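Local coordinates for putative uncharacterized protein (Ustilago maydis, PDB 4GNX) that probably serves as an OB-fold subunit of replication protein A, the complex that binds single-stranded DNA, at residues V12-I17 and V59-G64; L36-F41 and R92-L97; I66-W71 and I106-M111. All blocks are in the same frame, centred on the assembly; numbering follows the deposited sequence.

Interaction 1: V12-I17 and V59-G64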
loop_
_atom_site.group_PDB
_atom_site.type_symbol
_atom_site.label_atom_id
_atom_site.label_comp_id
_atom_site.label_asym_id
_atom_site.label_seq_id
_atom_site.Cartn_x
_atom_site.Cartn_y
_atom_site.Cartn_z
ATOM N N VAL B 12 0.433 15.065 -6.050
ATOM C CA VAL B 12 0.447 16.347 -5.383
ATOM C C VAL B 12 -0.925 16.937 -5.396
ATOM O O VAL B 12 -1.750 16.578 -6.232
ATOM C CB VAL B 12 1.371 17.376 -6.080
ATOM C CG1 VAL B 12 2.859 17.024 -5.911
ATOM C CG2 VAL B 12 0.989 17.549 -7.540
ATOM N N THR B 13 -1.157 17.852 -4.456
ATOM C CA THR B 13 -2.380 18.654 -4.443
ATOM C C THR B 13 -2.073 19.981 -5.089
ATOM O O THR B 13 -0.928 20.429 -5.124
ATOM C CB THR B 13 -2.834 18.985 -3.024
ATOM O OG1 THR B 13 -1.834 19.829 -2.405
ATOM C CG2 THR B 13 -3.098 17.687 -2.205
ATOM N N ILE B 14 -3.107 20.630 -5.588
ATOM C CA ILE B 14 -2.898 21.902 -6.215
ATOM C C ILE B 14 -2.220 22.847 -5.235
ATOM O O ILE B 14 -1.343 23.635 -5.650
ATOM C CB ILE B 14 -4.209 22.461 -6.781
ATOM C CG1 ILE B 14 -4.666 21.545 -7.947
ATOM C CG2 ILE B 14 -4.024 23.921 -7.207
ATOM C CD1 ILE B 14 -6.049 21.834 -8.490
ATOM N N ARG B 15 -2.569 22.739 -3.943
ATOM C CA ARG B 15 -1.933 23.590 -2.931
ATOM C C ARG B 15 -0.416 23.454 -2.882
ATOM O O ARG B 15 0.312 24.473 -2.784
ATOM C CB ARG B 15 -2.457 23.286 -1.554
ATOM C CG ARG B 15 -2.140 24.365 -0.536
ATOM C CD ARG B 15 -3.303 25.341 -0.514
ATOM N NE ARG B 15 -3.000 26.620 -1.147
ATOM C CZ ARG B 15 -3.899 27.467 -1.633
ATOM N NH1 ARG B 15 -5.200 27.187 -1.610
ATOM N NH2 ARG B 15 -3.481 28.601 -2.167
ATOM N N GLN B 16 0.059 22.201 -2.930
ATOM C CA GLN B 16 1.497 21.930 -2.977
ATOM C C GLN B 16 2.095 22.501 -4.237
ATOM O O GLN B 16 3.150 23.149 -4.185
ATOM C CB GLN B 16 1.810 20.455 -2.897
ATOM C CG GLN B 16 1.663 19.819 -1.522
ATOM C CD GLN B 16 1.717 18.301 -1.620
ATOM O OE1 GLN B 16 0.953 17.676 -2.396
ATOM N NE2 GLN B 16 2.637 17.699 -0.873
ATOM N N ILE B 17 1.419 22.311 -5.366
ATOM C CA ILE B 17 1.874 22.990 -6.579
ATOM C C ILE B 17 2.052 24.481 -6.303
ATOM O O ILE B 17 3.109 25.028 -6.573
ATOM C CB ILE B 17 0.950 22.743 -7.776
ATOM C CG1 ILE B 17 0.851 21.239 -8.040
ATOM C CG2 ILE B 17 1.485 23.449 -9.000
ATOM C CD1 ILE B 17 -0.225 20.860 -9.016
ATOM N N VAL B 59 -9.035 24.371 -13.330
ATOM C CA VAL B 59 -9.133 23.138 -12.614
ATOM C C VAL B 59 -8.941 23.372 -11.112
ATOM O O VAL B 59 -8.121 24.189 -10.672
ATOM C CB VAL B 59 -8.134 22.144 -13.229
ATOM C CG1 VAL B 59 -7.198 21.526 -12.191
ATOM C CG2 VAL B 59 -8.866 21.129 -14.096
ATOM N N GLU B 60 -9.726 22.636 -10.335
ATOM C CA GLU B 60 -9.875 22.898 -8.914
ATOM C C GLU B 60 -10.164 21.582 -8.154
ATOM O O GLU B 60 -11.006 20.781 -8.602
ATOM C CB GLU B 60 -10.986 23.953 -8.740
ATOM C CG GLU B 60 -11.505 24.118 -7.330
ATOM C CD GLU B 60 -12.661 23.183 -7.035
ATOM O OE1 GLU B 60 -13.607 23.145 -7.869
ATOM O OE2 GLU B 60 -12.636 22.496 -5.980
ATOM N N ASP B 61 -9.450 21.365 -7.039
ATOM C CA ASP B 61 -9.532 20.142 -6.218
ATOM C C ASP B 61 -9.795 20.426 -4.734
ATOM O O ASP B 61 -9.304 19.711 -3.862
ATOM C CB ASP B 61 -8.218 19.374 -6.315
ATOM C CG ASP B 61 -7.050 20.086 -5.588
ATOM O OD1 ASP B 61 -7.248 21.231 -5.091
ATOM O OD2 ASP B 61 -5.925 19.513 -5.505
ATOM N N GLY B 62 -10.522 21.498 -4.430
ATOM C CA GLY B 62 -10.848 21.820 -3.058
ATOM C C GLY B 62 -9.687 22.377 -2.259
ATOM O O GLY B 62 -9.869 22.786 -1.100
ATOM N N THR B 63 -8.491 22.394 -2.848
ATOM C CA THR B 63 -7.341 22.911 -2.120
ATOM C C THR B 63 -6.756 24.182 -2.743
ATOM O O THR B 63 -6.021 24.934 -2.087
ATOM C CB THR B 63 -6.241 21.844 -1.930
ATOM O OG1 THR B 63 -5.354 21.823 -3.068
ATOM C CG2 THR B 63 -6.848 20.477 -1.698
ATOM N N GLY B 64 -7.081 24.397 -4.014
ATOM C CA GLY B 64 -6.680 25.596 -4.764
ATOM C C GLY B 64 -7.101 25.390 -6.208
ATOM O O GLY B 64 -7.658 24.341 -6.534
#

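Interaction 2: L36-F41 and R92-L97. With nucleotides of chain G.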
loop_
_atom_site.group_PDB
_atom_site.type_symbol
_atom_site.label_atom_id
_atom_site.label_comp_id
_atom_site.label_asym_id
_atom_site.label_seq_id
_atom_site.Cartn_x
_atom_site.Cartn_y
_atom_site.Cartn_z
ATOM N N LEU B 36 10.660 18.978 -8.388
ATOM C CA LEU B 36 9.269 18.776 -8.788
ATOM C C LEU B 36 9.139 18.893 -10.295
ATOM O O LEU B 36 8.916 19.983 -10.830
ATOM C CB LEU B 36 8.364 19.811 -8.132
ATOM C CG LEU B 36 6.852 19.702 -8.371
ATOM C CD1 LEU B 36 6.258 18.376 -7.885
ATOM C CD2 LEU B 36 6.163 20.871 -7.686
ATOM N N GLY B 37 9.289 17.761 -10.974
ATOM C CA GLY B 37 9.230 17.708 -12.424
ATOM C C GLY B 37 7.841 17.304 -12.867
ATOM O O GLY B 37 6.898 18.104 -12.805
ATOM N N GLN B 38 7.716 16.059 -13.314
ATOM C CA GLN B 38 6.428 15.514 -13.662
ATOM C C GLN B 38 5.634 15.303 -12.402
ATOM O O GLN B 38 6.203 14.975 -11.366
ATOM C CB GLN B 38 6.588 14.190 -14.382
ATOM C CG GLN B 38 6.668 14.315 -15.885
ATOM C CD GLN B 38 6.188 13.054 -16.596
ATOM O OE1 GLN B 38 5.235 13.108 -17.375
ATOM N NE2 GLN B 38 6.846 11.916 -16.333
ATOM N N LEU B 39 4.322 15.477 -12.499
ATOM C CA LEU B 39 3.438 15.359 -11.354
ATOM C C LEU B 39 2.053 14.921 -11.803
ATOM O O LEU B 39 1.709 15.032 -12.976
ATOM C CB LEU B 39 3.339 16.702 -10.640
ATOM C CG LEU B 39 2.804 17.922 -11.424
ATOM C CD1 LEU B 39 1.286 18.046 -11.320
ATOM C CD2 LEU B 39 3.440 19.200 -10.911
ATOM N N THR B 40 1.253 14.450 -10.859
ATOM C CA THR B 40 -0.102 14.047 -11.166
ATOM C C THR B 40 -1.110 14.399 -10.076
ATOM O O THR B 40 -0.794 14.437 -8.882
ATOM C CB THR B 40 -0.202 12.540 -11.435
ATOM O OG1 THR B 40 -1.572 12.227 -11.718
ATOM C CG2 THR B 40 0.289 11.700 -10.224
ATOM N N PHE B 41 -2.341 14.628 -10.491
ATOM C CA PHE B 41 -3.385 14.979 -9.537
ATOM C C PHE B 41 -4.787 14.843 -10.125
ATOM O O PHE B 41 -4.969 14.689 -11.347
ATOM C CB PHE B 41 -3.161 16.394 -8.978
ATOM C CG PHE B 41 -3.333 17.481 -9.986
ATOM C CD1 PHE B 41 -4.574 18.088 -10.166
ATOM C CD2 PHE B 41 -2.256 17.924 -10.734
ATOM C CE1 PHE B 41 -4.743 19.102 -11.089
ATOM C CE2 PHE B 41 -2.424 18.945 -11.669
ATOM C CZ PHE B 41 -3.671 19.531 -11.848
ATOM N N ARG B 92 -8.126 12.907 -13.991
ATOM C CA ARG B 92 -6.751 12.593 -13.602
ATOM C C ARG B 92 -5.867 13.436 -14.526
ATOM O O ARG B 92 -6.022 13.411 -15.749
ATOM C CB ARG B 92 -6.506 11.064 -13.737
ATOM C CG ARG B 92 -5.218 10.415 -13.188
ATOM C CD ARG B 92 -4.414 11.298 -12.269
ATOM N NE ARG B 92 -3.782 10.720 -11.060
ATOM C CZ ARG B 92 -4.361 9.913 -10.176
ATOM N NH1 ARG B 92 -5.579 9.470 -10.405
ATOM N NH2 ARG B 92 -3.710 9.540 -9.071
ATOM N N VAL B 93 -4.967 14.209 -13.940
ATOM C CA VAL B 93 -4.089 15.057 -14.734
ATOM C C VAL B 93 -2.657 14.574 -14.618
ATOM O O VAL B 93 -2.168 14.354 -13.519
ATOM C CB VAL B 93 -4.168 16.530 -14.275
ATOM C CG1 VAL B 93 -3.134 17.396 -15.002
ATOM C CG2 VAL B 93 -5.579 17.071 -14.496
ATOM N N LEU B 94 -1.996 14.392 -15.749
ATOM C CA LEU B 94 -0.566 14.131 -15.762
ATOM C C LEU B 94 0.119 15.293 -16.488
ATOM O O LEU B 94 -0.337 15.697 -17.565
ATOM C CB LEU B 94 -0.299 12.807 -16.467
ATOM C CG LEU B 94 1.065 12.200 -16.175
ATOM C CD1 LEU B 94 1.000 10.687 -16.081
ATOM C CD2 LEU B 94 2.031 12.612 -17.256
ATOM N N GLY B 95 1.196 15.848 -15.939
ATOM C CA GLY B 95 1.765 17.060 -16.557
ATOM C C GLY B 95 3.096 17.518 -16.011
ATOM O O GLY B 95 3.651 16.868 -15.161
ATOM N N THR B 96 3.616 18.626 -16.524
ATOM C CA THR B 96 4.818 19.240 -15.969
ATOM C C THR B 96 4.448 20.625 -15.439
ATOM O O THR B 96 3.658 21.347 -16.065
ATOM C CB THR B 96 5.944 19.386 -17.021
ATOM O OG1 THR B 96 5.981 18.235 -17.864
ATOM C CG2 THR B 96 7.295 19.506 -16.354
ATOM N N LEU B 97 5.005 20.980 -14.281
ATOM C CA LEU B 97 4.812 22.308 -13.707
ATOM C C LEU B 97 5.611 23.391 -14.443
ATOM O O LEU B 97 6.812 23.251 -14.661
ATOM C CB LEU B 97 5.155 22.315 -12.213
ATOM C CG LEU B 97 4.972 23.656 -11.465
ATOM C CD1 LEU B 97 3.627 24.320 -11.747
ATOM C CD2 LEU B 97 5.176 23.511 -9.965
ATOM P P DT G 21 3.324 13.136 -24.679
ATOM O OP1 DT G 21 2.286 12.072 -24.689
ATOM O OP2 DT G 21 4.176 13.340 -25.880
ATOM O "O5'" DT G 21 2.578 14.509 -24.366
ATOM C "C5'" DT G 21 2.002 15.305 -25.423
ATOM C "C4'" DT G 21 2.494 16.732 -25.342
ATOM O "O4'" DT G 21 2.470 17.194 -23.970
ATOM C "C3'" DT G 21 3.915 16.963 -25.866
ATOM O "O3'" DT G 21 3.943 17.997 -26.870
ATOM C "C2'" DT G 21 4.740 17.245 -24.616
ATOM C "C1'" DT G 21 3.730 17.712 -23.573
ATOM N N1 DT G 21 3.988 17.250 -22.187
ATOM C C2 DT G 21 4.507 18.142 -21.271
ATOM O O2 DT G 21 4.784 19.298 -21.549
ATOM N N3 DT G 21 4.699 17.623 -20.013
ATOM C C4 DT G 21 4.424 16.335 -19.587
ATOM O O4 DT G 21 4.651 16.013 -18.424
ATOM C C5 DT G 21 3.875 15.457 -20.597
ATOM C C7 DT G 21 3.546 14.044 -20.230
ATOM C C6 DT G 21 3.685 15.953 -21.827
#

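Interaction 3: I66-W71 and I106-M111. With nucleotides of chain G.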
loop_
_atom_site.group_PDB
_atom_site.type_symbol
_atom_site.label_atom_id
_atom_site.label_comp_id
_atom_site.label_asym_id
_atom_site.label_seq_id
_atom_site.Cartn_x
_atom_site.Cartn_y
_atom_site.Cartn_z
ATOM N N ILE B 66 -5.918 25.880 -10.502
ATOM C CA ILE B 66 -4.811 26.101 -11.415
ATOM C C ILE B 66 -5.244 25.846 -12.845
ATOM O O ILE B 66 -6.248 25.166 -13.064
ATOM C CB ILE B 66 -3.568 25.265 -11.050
ATOM C CG1 ILE B 66 -2.353 25.801 -11.794
ATOM C CG2 ILE B 66 -3.806 23.786 -11.340
ATOM C CD1 ILE B 66 -1.045 25.306 -11.236
ATOM N N GLU B 67 -4.514 26.444 -13.795
ATOM C CA GLU B 67 -4.723 26.211 -15.212
ATOM C C GLU B 67 -3.902 25.038 -15.653
ATOM O O GLU B 67 -2.731 24.932 -15.310
ATOM C CB GLU B 67 -4.299 27.401 -16.053
ATOM C CG GLU B 67 -5.451 28.208 -16.597
ATOM C CD GLU B 67 -5.811 29.364 -15.683
ATOM O OE1 GLU B 67 -5.119 30.419 -15.750
ATOM O OE2 GLU B 67 -6.790 29.220 -14.905
ATOM N N VAL B 68 -4.530 24.152 -16.411
ATOM C CA VAL B 68 -3.792 23.134 -17.143
ATOM C C VAL B 68 -4.082 23.230 -18.641
ATOM O O VAL B 68 -5.231 23.137 -19.072
ATOM C CB VAL B 68 -3.974 21.707 -16.553
ATOM C CG1 VAL B 68 -5.165 21.635 -15.599
ATOM C CG2 VAL B 68 -4.015 20.648 -17.651
ATOM N N ARG B 69 -3.042 23.483 -19.427
ATOM C CA ARG B 69 -3.234 23.531 -20.853
ATOM C C ARG B 69 -2.584 22.339 -21.505
ATOM O O ARG B 69 -1.448 21.973 -21.170
ATOM C CB ARG B 69 -2.772 24.848 -21.453
ATOM C CG ARG B 69 -1.407 25.322 -21.023
ATOM C CD ARG B 69 -1.110 26.679 -21.659
ATOM N NE ARG B 69 -2.091 27.703 -21.287
ATOM C CZ ARG B 69 -2.132 28.314 -20.104
ATOM N NH1 ARG B 69 -1.250 28.014 -19.158
ATOM N NH2 ARG B 69 -3.067 29.225 -19.863
ATOM N N GLN B 70 -3.349 21.711 -22.396
ATOM C CA GLN B 70 -2.871 20.561 -23.133
ATOM C C GLN B 70 -2.849 20.901 -24.601
ATOM O O GLN B 70 -3.671 21.681 -25.082
ATOM C CB GLN B 70 -3.688 19.299 -22.831
ATOM C CG GLN B 70 -4.991 19.137 -23.584
ATOM C CD GLN B 70 -5.615 17.771 -23.365
ATOM O OE1 GLN B 70 -6.837 17.600 -23.509
ATOM N NE2 GLN B 70 -4.781 16.783 -23.012
ATOM N N TRP B 71 -1.898 20.313 -25.311
ATOM C CA TRP B 71 -1.539 20.791 -26.639
ATOM C C TRP B 71 -2.118 19.965 -27.742
ATOM O O TRP B 71 -2.230 18.746 -27.637
ATOM C CB TRP B 71 -0.023 20.956 -26.734
ATOM C CG TRP B 71 0.462 21.905 -25.656
ATOM C CD1 TRP B 71 0.790 21.604 -24.325
ATOM C CD2 TRP B 71 0.615 23.359 -25.762
ATOM N NE1 TRP B 71 1.148 22.738 -23.634
ATOM C CE2 TRP B 71 1.066 23.825 -24.435
ATOM C CE3 TRP B 71 0.442 24.290 -26.785
ATOM C CZ2 TRP B 71 1.325 25.161 -24.179
ATOM C CZ3 TRP B 71 0.704 25.637 -26.510
ATOM C CH2 TRP B 71 1.138 26.059 -25.242
ATOM N N ILE B 106 -0.025 23.935 -15.186
ATOM C CA ILE B 106 0.408 22.642 -15.605
ATOM C C ILE B 106 0.412 22.563 -17.113
ATOM O O ILE B 106 -0.577 22.881 -17.763
ATOM C CB ILE B 106 -0.540 21.567 -15.067
ATOM C CG1 ILE B 106 -0.575 21.601 -13.526
ATOM C CG2 ILE B 106 -0.125 20.199 -15.582
ATOM C CD1 ILE B 106 0.784 21.802 -12.869
ATOM N N SER B 107 1.533 22.143 -17.675
ATOM C CA SER B 107 1.564 21.764 -19.081
ATOM C C SER B 107 1.334 20.265 -19.154
ATOM O O SER B 107 2.111 19.486 -18.603
ATOM C CB SER B 107 2.895 22.126 -19.708
ATOM O OG SER B 107 3.120 21.276 -20.802
ATOM N N SER B 108 0.254 19.866 -19.819
ATOM C CA SER B 108 -0.223 18.482 -19.761
ATOM C C SER B 108 -0.263 17.798 -21.109
ATOM O O SER B 108 -0.477 18.436 -22.128
ATOM C CB SER B 108 -1.628 18.429 -19.165
ATOM O OG SER B 108 -2.216 17.140 -19.318
ATOM N N GLY B 109 -0.074 16.485 -21.102
ATOM C CA GLY B 109 -0.282 15.687 -22.295
ATOM C C GLY B 109 -1.506 14.833 -22.096
ATOM O O GLY B 109 -2.334 14.682 -22.990
ATOM N N HIS B 110 -1.633 14.274 -20.905
ATOM C CA HIS B 110 -2.698 13.330 -20.677
ATOM C C HIS B 110 -3.672 13.813 -19.644
ATOM O O HIS B 110 -3.293 14.373 -18.594
ATOM C CB HIS B 110 -2.116 11.974 -20.318
ATOM C CG HIS B 110 -0.949 11.555 -21.192
ATOM N ND1 HIS B 110 -1.110 10.837 -22.329
ATOM C CD2 HIS B 110 0.425 11.776 -21.057
ATOM C CE1 HIS B 110 0.099 10.609 -22.889
ATOM N NE2 HIS B 110 1.036 11.183 -22.109
ATOM N N MET B 111 -4.950 13.608 -19.940
ATOM C CA MET B 111 -5.996 14.060 -19.051
ATOM C C MET B 111 -7.207 13.188 -19.235
ATOM O O MET B 111 -7.833 13.207 -20.282
ATOM C CB MET B 111 -6.346 15.503 -19.367
ATOM C CG MET B 111 -6.459 16.375 -18.138
ATOM S SD MET B 111 -7.089 18.011 -18.553
ATOM C CE MET B 111 -7.507 18.588 -16.909
ATOM P P DT G 21 3.324 13.136 -24.679
ATOM O OP1 DT G 21 2.286 12.072 -24.689
ATOM O OP2 DT G 21 4.176 13.340 -25.880
ATOM O "O5'" DT G 21 2.578 14.509 -24.366
ATOM C "C5'" DT G 21 2.002 15.305 -25.423
ATOM C "C4'" DT G 21 2.494 16.732 -25.342
ATOM O "O4'" DT G 21 2.470 17.194 -23.970
ATOM C "C3'" DT G 21 3.915 16.963 -25.866
ATOM O "O3'" DT G 21 3.943 17.997 -26.870
ATOM C "C2'" DT G 21 4.740 17.245 -24.616
ATOM C "C1'" DT G 21 3.730 17.712 -23.573
ATOM N N1 DT G 21 3.988 17.250 -22.187
ATOM C C2 DT G 21 4.507 18.142 -21.271
ATOM O O2 DT G 21 4.784 19.298 -21.549
ATOM N N3 DT G 21 4.699 17.623 -20.013
ATOM C C4 DT G 21 4.424 16.335 -19.587
ATOM O O4 DT G 21 4.651 16.013 -18.424
ATOM C C5 DT G 21 3.875 15.457 -20.597
ATOM C C7 DT G 21 3.546 14.044 -20.230
ATOM C C6 DT G 21 3.685 15.953 -21.827
ATOM P P DT G 23 4.131 23.387 -29.104
ATOM O OP1 DT G 23 3.289 22.955 -27.954
ATOM O OP2 DT G 23 3.768 22.953 -30.479
ATOM O "O5'" DT G 23 4.182 24.980 -29.103
ATOM C "C5'" DT G 23 3.414 25.760 -28.163
ATOM C "C4'" DT G 23 4.229 26.925 -27.653
ATOM O "O4'" DT G 23 5.266 26.429 -26.779
ATOM C "C3'" DT G 23 4.939 27.725 -28.743
ATOM O "O3'" DT G 23 4.158 28.885 -29.061
ATOM C "C2'" DT G 23 6.258 28.132 -28.108
ATOM C "C1'" DT G 23 6.482 27.141 -26.966
ATOM N N1 DT G 23 7.555 26.150 -27.193
ATOM C C2 DT G 23 7.863 25.271 -26.177
ATOM O O2 DT G 23 7.299 25.278 -25.095
ATOM N N3 DT G 23 8.863 24.379 -26.476
ATOM C C4 DT G 23 9.569 24.281 -27.660
ATOM O O4 DT G 23 10.445 23.428 -27.782
ATOM C C5 DT G 23 9.193 25.233 -28.682
ATOM C C7 DT G 23 9.902 25.205 -30.000
ATOM C C6 DT G 23 8.219 26.107 -28.401
ATOM P P DT G 25 -1.114 32.759 -27.104
ATOM O OP1 DT G 25 -1.498 31.513 -27.817
ATOM O OP2 DT G 25 -1.665 34.062 -27.558
ATOM O "O5'" DT G 25 -1.529 32.552 -25.579
ATOM C "C5'" DT G 25 -1.781 33.662 -24.694
ATOM C "C4'" DT G 25 -1.604 33.199 -23.267
ATOM O "O4'" DT G 25 -0.424 32.374 -23.193
ATOM C "C3'" DT G 25 -1.380 34.308 -22.241
ATOM O "O3'" DT G 25 -2.618 34.684 -21.625
ATOM C "C2'" DT G 25 -0.451 33.670 -21.216
ATOM C "C1'" DT G 25 0.017 32.356 -21.850
ATOM N N1 DT G 25 1.483 32.124 -21.848
ATOM C C2 DT G 25 1.935 30.829 -21.708
ATOM O O2 DT G 25 1.189 29.869 -21.600
ATOM N N3 DT G 25 3.304 30.700 -21.697
ATOM C C4 DT G 25 4.242 31.711 -21.809
ATOM O O4 DT G 25 5.439 31.442 -21.777
ATOM C C5 DT G 25 3.698 33.043 -21.949
ATOM C C7 DT G 25 4.638 34.198 -22.080
ATOM C C6 DT G 25 2.364 33.180 -21.962
#

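Interaction 1: V12-I17 and V59-G64
The carboxylate of Asp61 takes donors in and out of its plane. Ile14 N comes to OD2 from above the carboxylate plane, and the Ile14 N to Asp61 OD2 bond of 3.0 Å is almost straight (177°). Thr63 N reaches OD1 from out of the plane too, which makes an Asx turn. Thr63 OG1 donates to the syn lone pair of the same OD1. The guanidinium of Arg15 has Thr63 O at its edge, tilted 34° from the plane, and Arg15 NH1 donates a hydrogen bond to Thr63 O (2.4 Å). Bends at chi2 and chi3 carry the Arg15 chain round to that carbonyl. Arg15 N donates to Thr63 OG1 at 3.1 Å.

Ile14 slides past Asp61 in the opposite direction. Its CD1 lies 3.5 Å from Asp61 CG, and Ile14 CD1 then reaches Val59 CG1 at 3.9 Å. The other branch, Ile14 CG2, rests on Gly64 C at 3.6 Å.

Thr13 is the N-cap of helix 14-19 and forms a capping box with Gln16. Thr13 OG1 also bonds to Leu109 O of a neighbouring subunit.

The turn after strand 54-60 thus binds the first amides of the helix, Ile14 N and Arg15 N. A carboxylate at a helix N-terminus, with three well-formed donor bonds, is likely to be kept ionised.

Interaction 2: L36-F41 and R92-L97
Thr40 OG1 stands anti to its backbone N (chi1 180°), which turns the hydroxyl toward the strand of Arg92. Arg92 CG is also anti to the backbone N (chi1 -170°), and the chain then bends at chi2 and chi3. This brings Arg92 NE to Thr40 OG1 at 2.8 Å, with the oxygen in the guanidinium plane at its edge. Thr40 OG1 in turn donates to Val93 O at 2.9 Å, from above the carbonyl plane. Val93 O also accepts from Phe41 N, in the carbonyl plane, so two donors grip it. The far end of Arg92 makes a salt bridge with Glu119 of helix 117-135.

Phe41 CG sits between the backbone N and the carbonyl carbon (chi1 67°). The ring therefore lies alongside Val93, whose CB stands over one face in a CH-pi contact, 4.0 Å from Val93 CB to the centroid of the Phe41 ring. Leu39 CD1 meets the ring edge in plane. Leu39 CD2 packs on Leu97 CB at 3.8 Å. Beyond the strand start, the Leu36 and Leu97 side chains cross obliquely, with Leu36 CD2 3.6 Å from Leu97 CD2. Ile17 and Ile106 cover this apolar side.

The backbones pair antiparallel. Leu39 with Gly95 and Phe41 with Val93 are the hydrogen-bonded pairs. Thr40 with Leu94 and Gln38 with Thr96 are the non-hydrogen-bonded ones, and their side chains lie on the other face. There Thr96 OG1 accepts from DT21 N3 of chain G at 2.6 Å. Leu94 CD2 touches the thymine methyl C7 of that nucleotide at 3.6 Å.

Strands 38-50 and 90-100 are the first and fourth of the barrel, and their antiparallel pairing is a standard part of the OB fold.

Interaction 3: I66-W71 and I106-M111
Trp71 CG lies anti to the carbonyl carbon (chi1 -57°), and this carries the indole from CB out to the DNA of chain G. Trp71 CB only skirts the phosphate of DT23. CD2 and CE3 come closer, with Trp71 CE3 3.4 Å from DT23 OP1, which stands over one ring face near the rim. At the tip, Trp71 CZ3 meets DT23 C5' at 3.2 Å. On the five-membered ring, Trp71 NE1 faces Ser107 OG at the edge, 3.7 Å away.

Strand 66-71, which carries Trp71, runs parallel to strand 106-108. In OB folds a parallel pairing of the third and fifth strands closes the barrel, and this pair fits that place. Ile106 N donates to Glu67 O, Arg69 N to Ile106 O at 3.0 Å, and Ser108 N to Arg69 O. The Arg69 N bond lies nearly along the carbonyl axis.

The side chains alternate. Val68 CB packs on Ile106 CB at 3.7 Å, and the Val68 methyls meet Met111 tip to tip. Ser108 CB rests on Val68 CG2, while Ser108 OG bonds to Leu94 O. On the other face, Ser107 OG donates to DT21 O2 at 2.7 Å, and the guanidinium of Arg69 has DT25 O2 over one face. After the corner at Gly109, His110 NE2 lies 3.0 Å from DT21 OP1, and the His110 ring stacks on His393 of a neighbouring subunit.

How the interactions relate
All three contacts are largely buried. Interaction 1, whose nearest atom is about 12 Å from the bound DNA, joins a helix start to a turn mainly by polar bonds, with Ile14 packed alongside. Interactions 2 and 3 are strand pairings within one sheet, antiparallel and parallel in turn, and both meet DT21 of chain G. Strand 90-100 bridges them: Thr96 pairs with Ser107, and Val93 packs on Met111. Val59 links interaction 1 to both, touching Phe41 and pairing with Ile66. Ile17 packs on Leu97 and Ile66. The apolar core is thus shared, while the polar groups differ: helix capping in interaction 1, contacts with the base of DT21 in interaction 2, and with DNA bases and backbone in interaction 3.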